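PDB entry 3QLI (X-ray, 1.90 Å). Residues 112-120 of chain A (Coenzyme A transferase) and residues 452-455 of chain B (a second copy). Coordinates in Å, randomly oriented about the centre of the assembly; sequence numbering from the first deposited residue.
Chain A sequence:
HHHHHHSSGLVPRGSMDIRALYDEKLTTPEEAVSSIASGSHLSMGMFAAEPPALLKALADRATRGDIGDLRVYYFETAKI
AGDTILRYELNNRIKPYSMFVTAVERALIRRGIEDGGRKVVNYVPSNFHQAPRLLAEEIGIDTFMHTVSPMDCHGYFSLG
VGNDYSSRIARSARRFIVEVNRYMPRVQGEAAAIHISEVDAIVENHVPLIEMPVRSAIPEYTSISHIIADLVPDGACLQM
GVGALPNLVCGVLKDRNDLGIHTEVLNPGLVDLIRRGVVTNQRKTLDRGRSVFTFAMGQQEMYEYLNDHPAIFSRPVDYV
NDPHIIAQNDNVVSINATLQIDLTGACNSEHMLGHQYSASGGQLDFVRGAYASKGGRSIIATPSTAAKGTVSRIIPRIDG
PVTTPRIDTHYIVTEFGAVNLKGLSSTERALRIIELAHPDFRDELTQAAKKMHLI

Chain A (112-120) GIEDGGRKV
Chain B (452-455) MHLI

Two copies of a coenzyme A transferase meet where a helix end and the loop after it face the last residues of chain B, burying 249 Å² with no hydrogen bond across. In chain A the helix ends at E114(A), and D115(A) (-84/72) is the first to leave helical phi/psi; G116(A) (64/29) and G117(A) (59/35) turn the chain with positive phi, which favours glycine, and R118(A) (-74/143) and K119(A) (-93/121) run on extended. Backbone hydrogen bonds tie this turn to the helix, G117(A) N to I113(A) O and R118(A) N to G112(A) O, both 2.8 Å. H453(B) (62/30) closes a helix in a Schellman motif, and L454(B) (-74/-28) follows. The register pairs K119(A) with H453(B), CA to CA 6.6 Å. The CA-to-CB bonds of H453(B) (chi1 m, chi2 88°) and K119(A) (t, t, chi3 -132°, chi4 m) point toward the other chain, that of R118(A) away. Over one ring face lies I113(A) (m, m), its CD1 3.4 Å from the H453(B) ring centroid and 20° off the normal, a CH-pi contact; at the ring edge, G117(A) O is 3.6 Å from H453(B) CD2. K119(A) reaches chain B end first, its CE, polarised by the ammonium, 3.0 Å from L454(B) O, while NZ hydrogen-bonds elsewhere in the structure. R118(A) NH1 forms a salt bridge with D115(A) OD2 at 3.3 Å.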

# COMPACT_ATOMS: atom_id res chain seq x y z
N GLY A 112 -17.47 17.72 -20.43
CA GLY A 112 -18.56 17.87 -19.49
C GLY A 112 -18.48 19.15 -18.68
O GLY A 112 -19.49 19.82 -18.46
N ILE A 113 -17.28 19.50 -18.23
CA ILE A 113 -17.09 20.72 -17.46
C ILE A 113 -17.44 21.92 -18.33
O ILE A 113 -18.06 22.87 -17.87
CB ILE A 113 -15.64 20.85 -16.94
CG1 ILE A 113 -15.36 19.79 -15.89
CG2 ILE A 113 -15.42 22.24 -16.37
CD1 ILE A 113 -16.12 19.98 -14.60
N GLU A 114 -17.03 21.85 -19.59
CA GLU A 114 -17.30 22.91 -20.55
C GLU A 114 -18.81 23.05 -20.76
O GLU A 114 -19.33 24.15 -20.89
CB GLU A 114 -16.61 22.62 -21.88
CG GLU A 114 -15.16 23.06 -21.93
CD GLU A 114 -15.00 24.55 -21.73
OE1 GLU A 114 -15.27 25.32 -22.67
OE2 GLU A 114 -14.61 24.96 -20.61
N ASP A 115 -19.49 21.91 -20.80
CA ASP A 115 -20.93 21.88 -20.99
C ASP A 115 -21.68 22.08 -19.68
O ASP A 115 -22.29 21.15 -19.14
CB ASP A 115 -21.33 20.54 -21.63
CG ASP A 115 -22.80 20.48 -21.99
OD1 ASP A 115 -23.43 21.55 -22.14
OD2 ASP A 115 -23.33 19.36 -22.12
N GLY A 116 -21.65 23.31 -19.17
CA GLY A 116 -22.32 23.66 -17.93
C GLY A 116 -21.81 22.97 -16.67
O GLY A 116 -22.57 22.76 -15.73
N GLY A 117 -20.53 22.63 -16.66
CA GLY A 117 -19.90 21.98 -15.52
C GLY A 117 -20.51 20.65 -15.11
O GLY A 117 -20.58 20.33 -13.92
N ARG A 118 -20.96 19.89 -16.09
CA ARG A 118 -21.56 18.58 -15.87
C ARG A 118 -20.57 17.47 -15.50
O ARG A 118 -19.46 17.42 -16.01
CB ARG A 118 -22.30 18.14 -17.14
CG ARG A 118 -23.78 18.46 -17.17
CD ARG A 118 -24.40 18.01 -18.49
NE ARG A 118 -24.55 16.56 -18.56
CZ ARG A 118 -24.39 15.85 -19.66
NH1 ARG A 118 -24.07 16.44 -20.80
NH2 ARG A 118 -24.54 14.53 -19.63
N LYS A 119 -21.00 16.58 -14.61
CA LYS A 119 -20.22 15.41 -14.23
C LYS A 119 -20.71 14.31 -15.16
O LYS A 119 -21.90 14.00 -15.19
CB LYS A 119 -20.47 15.02 -12.77
CG LYS A 119 -19.55 13.91 -12.28
CD LYS A 119 -19.79 13.60 -10.81
CE LYS A 119 -18.49 13.54 -10.04
NZ LYS A 119 -17.61 12.44 -10.52
N VAL A 120 -19.80 13.74 -15.95
CA VAL A 120 -20.20 12.78 -16.97
C VAL A 120 -19.43 11.46 -16.86
O VAL A 120 -19.79 10.47 -17.49
CB VAL A 120 -20.05 13.37 -18.38
CG1 VAL A 120 -21.01 14.55 -18.55
CG2 VAL A 120 -18.62 13.82 -18.62
N MET B 452 -15.94 20.83 -6.28
CA MET B 452 -14.90 19.89 -6.65
C MET B 452 -15.39 18.99 -7.78
O MET B 452 -14.62 18.20 -8.33
CB MET B 452 -14.51 19.04 -5.44
CG MET B 452 -13.92 19.82 -4.28
SD MET B 452 -13.80 18.82 -2.77
CE MET B 452 -12.66 17.53 -3.30
N HIS B 453 -16.67 19.11 -8.11
CA HIS B 453 -17.31 18.23 -9.08
C HIS B 453 -17.31 16.77 -8.63
O HIS B 453 -17.29 15.85 -9.45
CB HIS B 453 -16.66 18.37 -10.46
CG HIS B 453 -16.76 19.75 -11.03
ND1 HIS B 453 -15.83 20.73 -10.79
CD2 HIS B 453 -17.71 20.32 -11.82
CE1 HIS B 453 -16.19 21.85 -11.40
NE2 HIS B 453 -17.33 21.62 -12.03
N LEU B 454 -17.34 16.55 -7.32
CA LEU B 454 -17.47 15.19 -6.80
C LEU B 454 -18.90 14.71 -7.00
O LEU B 454 -19.14 13.51 -7.14
CB LEU B 454 -17.08 15.12 -5.33
CG LEU B 454 -15.59 15.23 -5.01
CD1 LEU B 454 -15.38 15.06 -3.51
CD2 LEU B 454 -14.79 14.19 -5.80
N ILE B 455 -19.84 15.65 -7.02
CA ILE B 455 -21.24 15.33 -7.23
C ILE B 455 -21.83 16.24 -8.31
O ILE B 455 -21.27 17.31 -8.60
CB ILE B 455 -22.07 15.51 -5.94
CG1 ILE B 455 -22.03 16.97 -5.49
CG2 ILE B 455 -21.53 14.62 -4.83
CD1 ILE B 455 -22.84 17.24 -4.24